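Local atomic coordinates of putative branched-chain amino acid aminotransferase IlvE (PDB entry 4DQN), a protein that probably catalyses the pyridoxal 5'-phosphate-dependent transfer of the amino group between leucine, isoleucine or valine and 2-oxoglutarate, serving branched-chain amino acid biosynthesis. Residues F281-A286 and P316-L321. Numbering follows the deposited sequence.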
ATOM      1  N   PHE A 281      -7.030  32.848  -5.373  1.00 39.85           N
ATOM      2  CA  PHE A 281      -8.085  32.401  -4.462  1.00 41.88           C
ATOM      3  C   PHE A 281      -8.285  33.282  -3.232  1.00 40.90           C
ATOM      4  O   PHE A 281      -7.360  33.513  -2.454  1.00 39.38           O
ATOM      5  CB  PHE A 281      -7.854  30.938  -4.065  1.00 38.63           C
ATOM      6  CG  PHE A 281      -7.832  30.014  -5.235  1.00 38.98           C
ATOM      7  CD1 PHE A 281      -8.973  29.848  -6.010  1.00 37.84           C
ATOM      8  CD2 PHE A 281      -6.670  29.332  -5.586  1.00 40.27           C
ATOM      9  CE1 PHE A 281      -8.974  29.013  -7.109  1.00 37.20           C
ATOM     10  CE2 PHE A 281      -6.657  28.489  -6.686  1.00 41.92           C
ATOM     11  CZ  PHE A 281      -7.818  28.326  -7.452  1.00 36.28           C
ATOM     12  N   VAL A 282      -9.516  33.758  -3.067  1.00 40.13           N
ATOM     13  CA  VAL A 282      -9.883  34.613  -1.942  1.00 38.25           C
ATOM     14  C   VAL A 282     -10.197  33.766  -0.698  1.00 36.99           C
ATOM     15  O   VAL A 282     -10.052  34.225   0.443  1.00 36.66           O
ATOM     16  CB  VAL A 282     -11.057  35.544  -2.358  1.00 43.49           C
ATOM     17  CG1 VAL A 282     -11.930  35.901  -1.196  1.00 47.24           C
ATOM     18  CG2 VAL A 282     -10.516  36.805  -3.021  1.00 46.22           C
ATOM     19  N   GLU A 283     -10.604  32.519  -0.933  1.00 34.64           N
ATOM     20  CA  GLU A 283     -10.787  31.533   0.138  1.00 35.98           C
ATOM     21  C   GLU A 283     -10.318  30.169  -0.344  1.00 31.76           C
ATOM     22  O   GLU A 283     -10.371  29.876  -1.543  1.00 35.77           O
ATOM     23  CB  GLU A 283     -12.264  31.412   0.543  1.00 34.60           C
ATOM     24  CG  GLU A 283     -12.921  32.664   1.101  1.00 36.78           C
ATOM     25  CD  GLU A 283     -14.412  32.444   1.360  1.00 39.55           C
ATOM     26  OE1 GLU A 283     -14.794  31.316   1.749  1.00 35.03           O
ATOM     27  OE2 GLU A 283     -15.207  33.389   1.170  1.00 37.64           O
ATOM     28  N   ALA A 284      -9.894  29.323   0.590  1.00 34.35           N
ATOM     29  CA  ALA A 284      -9.505  27.957   0.257  1.00 32.87           C
ATOM     30  C   ALA A 284      -9.821  27.020   1.407  1.00 31.61           C
ATOM     31  O   ALA A 284      -9.835  27.437   2.563  1.00 31.38           O
ATOM     32  CB  ALA A 284      -8.017  27.888  -0.071  1.00 32.16           C
ATOM     33  N   GLY A 285     -10.053  25.749   1.092  1.00 31.26           N
ATOM     34  CA  GLY A 285     -10.244  24.755   2.129  1.00 32.35           C
ATOM     35  C   GLY A 285      -9.982  23.337   1.665  1.00 29.76           C
ATOM     36  O   GLY A 285      -9.651  23.089   0.500  1.00 30.97           O
ATOM     37  N   ALA A 286     -10.127  22.405   2.595  1.00 30.71           N
ATOM     38  CA  ALA A 286     -10.058  20.986   2.297  1.00 31.20           C
ATOM     39  C   ALA A 286     -11.445  20.416   2.518  1.00 31.77           C
ATOM     40  O   ALA A 286     -12.172  20.878   3.401  1.00 36.19           O
ATOM     41  CB  ALA A 286      -9.048  20.303   3.224  1.00 32.34           C
ATOM     42  N   PRO A 316     -16.782  33.922   4.022  1.00 40.18           N
ATOM     43  CA  PRO A 316     -18.232  33.872   3.828  1.00 36.24           C
ATOM     44  C   PRO A 316     -18.696  32.771   2.887  1.00 37.57           C
ATOM     45  O   PRO A 316     -19.734  32.161   3.160  1.00 35.55           O
ATOM     46  CB  PRO A 316     -18.550  35.247   3.211  1.00 37.31           C
ATOM     47  CG  PRO A 316     -17.225  35.781   2.716  1.00 38.65           C
ATOM     48  CD  PRO A 316     -16.239  35.257   3.715  1.00 36.37           C
ATOM     49  N   VAL A 317     -17.977  32.534   1.792  1.00 34.90           N
ATOM     50  CA  VAL A 317     -18.425  31.556   0.804  1.00 37.31           C
ATOM     51  C   VAL A 317     -18.242  30.152   1.372  1.00 35.35           C
ATOM     52  O   VAL A 317     -19.122  29.293   1.225  1.00 33.06           O
ATOM     53  CB  VAL A 317     -17.676  31.711  -0.550  1.00 38.33           C
ATOM     54  CG1 VAL A 317     -18.087  30.609  -1.535  1.00 36.78           C
ATOM     55  CG2 VAL A 317     -17.931  33.092  -1.149  1.00 38.91           C
ATOM     56  N   THR A 318     -17.107  29.930   2.034  1.00 32.93           N
ATOM     57  CA  THR A 318     -16.869  28.671   2.742  1.00 32.49           C
ATOM     58  C   THR A 318     -17.990  28.439   3.758  1.00 32.30           C
ATOM     59  O   THR A 318     -18.567  27.355   3.824  1.00 29.64           O
ATOM     60  CB  THR A 318     -15.498  28.657   3.461  1.00 32.63           C
ATOM     61  OG1 THR A 318     -14.444  28.756   2.492  1.00 33.05           O
ATOM     62  CG2 THR A 318     -15.311  27.360   4.251  1.00 34.00           C
ATOM     63  N   HIS A 319     -18.310  29.470   4.533  1.00 33.10           N
ATOM     64  CA  HIS A 319     -19.392  29.371   5.514  1.00 33.95           C
ATOM     65  C   HIS A 319     -20.709  28.953   4.876  1.00 30.58           C
ATOM     66  O   HIS A 319     -21.428  28.110   5.410  1.00 32.90           O
ATOM     67  CB  HIS A 319     -19.588  30.712   6.222  1.00 36.88           C
ATOM     68  CG  HIS A 319     -18.922  30.799   7.558  1.00 36.79           C
ATOM     69  ND1 HIS A 319     -17.859  31.643   7.811  1.00 43.99           N
ATOM     70  CD2 HIS A 319     -19.187  30.169   8.727  1.00 38.97           C
ATOM     71  CE1 HIS A 319     -17.486  31.511   9.073  1.00 42.20           C
ATOM     72  NE2 HIS A 319     -18.274  30.622   9.650  1.00 43.92           N
ATOM     73  N   LYS A 320     -21.022  29.552   3.732  1.00 31.37           N
ATOM     74  CA  LYS A 320     -22.291  29.311   3.046  1.00 36.47           C
ATOM     75  C   LYS A 320     -22.384  27.894   2.504  1.00 33.53           C
ATOM     76  O   LYS A 320     -23.437  27.264   2.562  1.00 28.99           O
ATOM     77  CB  LYS A 320     -22.469  30.309   1.893  1.00 37.25           C
ATOM     78  CG  LYS A 320     -23.127  31.621   2.301  1.00 42.54           C
ATOM     79  CD  LYS A 320     -22.790  32.730   1.311  1.00 47.90           C
ATOM     80  CE  LYS A 320     -22.870  32.241  -0.131  1.00 48.89           C
ATOM     81  NZ  LYS A 320     -22.284  33.229  -1.105  1.00 51.57           N
ATOM     82  N   LEU A 321     -21.281  27.409   1.950  1.00 31.84           N
ATOM     83  CA  LEU A 321     -21.225  26.049   1.423  1.00 30.90           C
ATOM     84  C   LEU A 321     -21.318  25.038   2.553  1.00 28.97           C
ATOM     85  O   LEU A 321     -22.008  24.022   2.423  1.00 29.49           O
ATOM     86  CB  LEU A 321     -19.927  25.834   0.632  1.00 27.21           C
ATOM     87  CG  LEU A 321     -19.815  26.624  -0.675  1.00 31.24           C
ATOM     88  CD1 LEU A 321     -18.387  26.571  -1.230  1.00 33.62           C
ATOM     89  CD2 LEU A 321     -20.777  26.078  -1.686  1.00 29.92           C
TER
HETATM   90  O   HOH W   1     -12.242  28.325   3.622  1.00 32.35           O
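Glu283 reaches Val317 and Thr318 because its CG stands anti to the carbonyl carbon (chi1 -62°) and the chain runs on extended, carrying the carboxylate off strand 283-286 to the start of helix 316-321. Thr318 answers with OG1 beside its own backbone N (chi1 -63°), which turns hydroxyl and amide toward the same oxygen. The carboxylate then takes two successive amides of the first helical turn, both through syn lone pairs: Val317 N gives to Glu283 OE2 at 3.0 Å, and Thr318 N to Glu283 OE1 at 2.7 Å. Thr318 OG1 donates to Glu283 OE1 as well, 2.7 Å away and nearly along the C-O axis, so three bonds fix the rotation of the buried carboxylate.

An acid suits this place: amides of a first turn lack carbonyl partners within their helix, and the helix dipole should favour the anionic form. Proline, having no N-H to leave unpaired, suits a first turn; Pro316 CD lies 3.3 Å from Glu283 OE2. Val317 CB, the branch point, sits 3.4 Å from Glu283 OE2, adding an apolar flank. A water donates to Ala284 O and, over an unusually short and so less certain leg, to Thr318 OG1.

The axes of strand 283-286 and helix 316-321 approach to 8.5 Å, their N-to-C directions 41° apart. Val282 and Glu283 both face Ile233 in a classic beta bulge, where the chain turns a corner. Neighbouring strand 228-234 also supplies Ile233 to Val317, while Leu321 rests on Phe239 of strand 238-241, seating helix 316-329 against the mixed sheet.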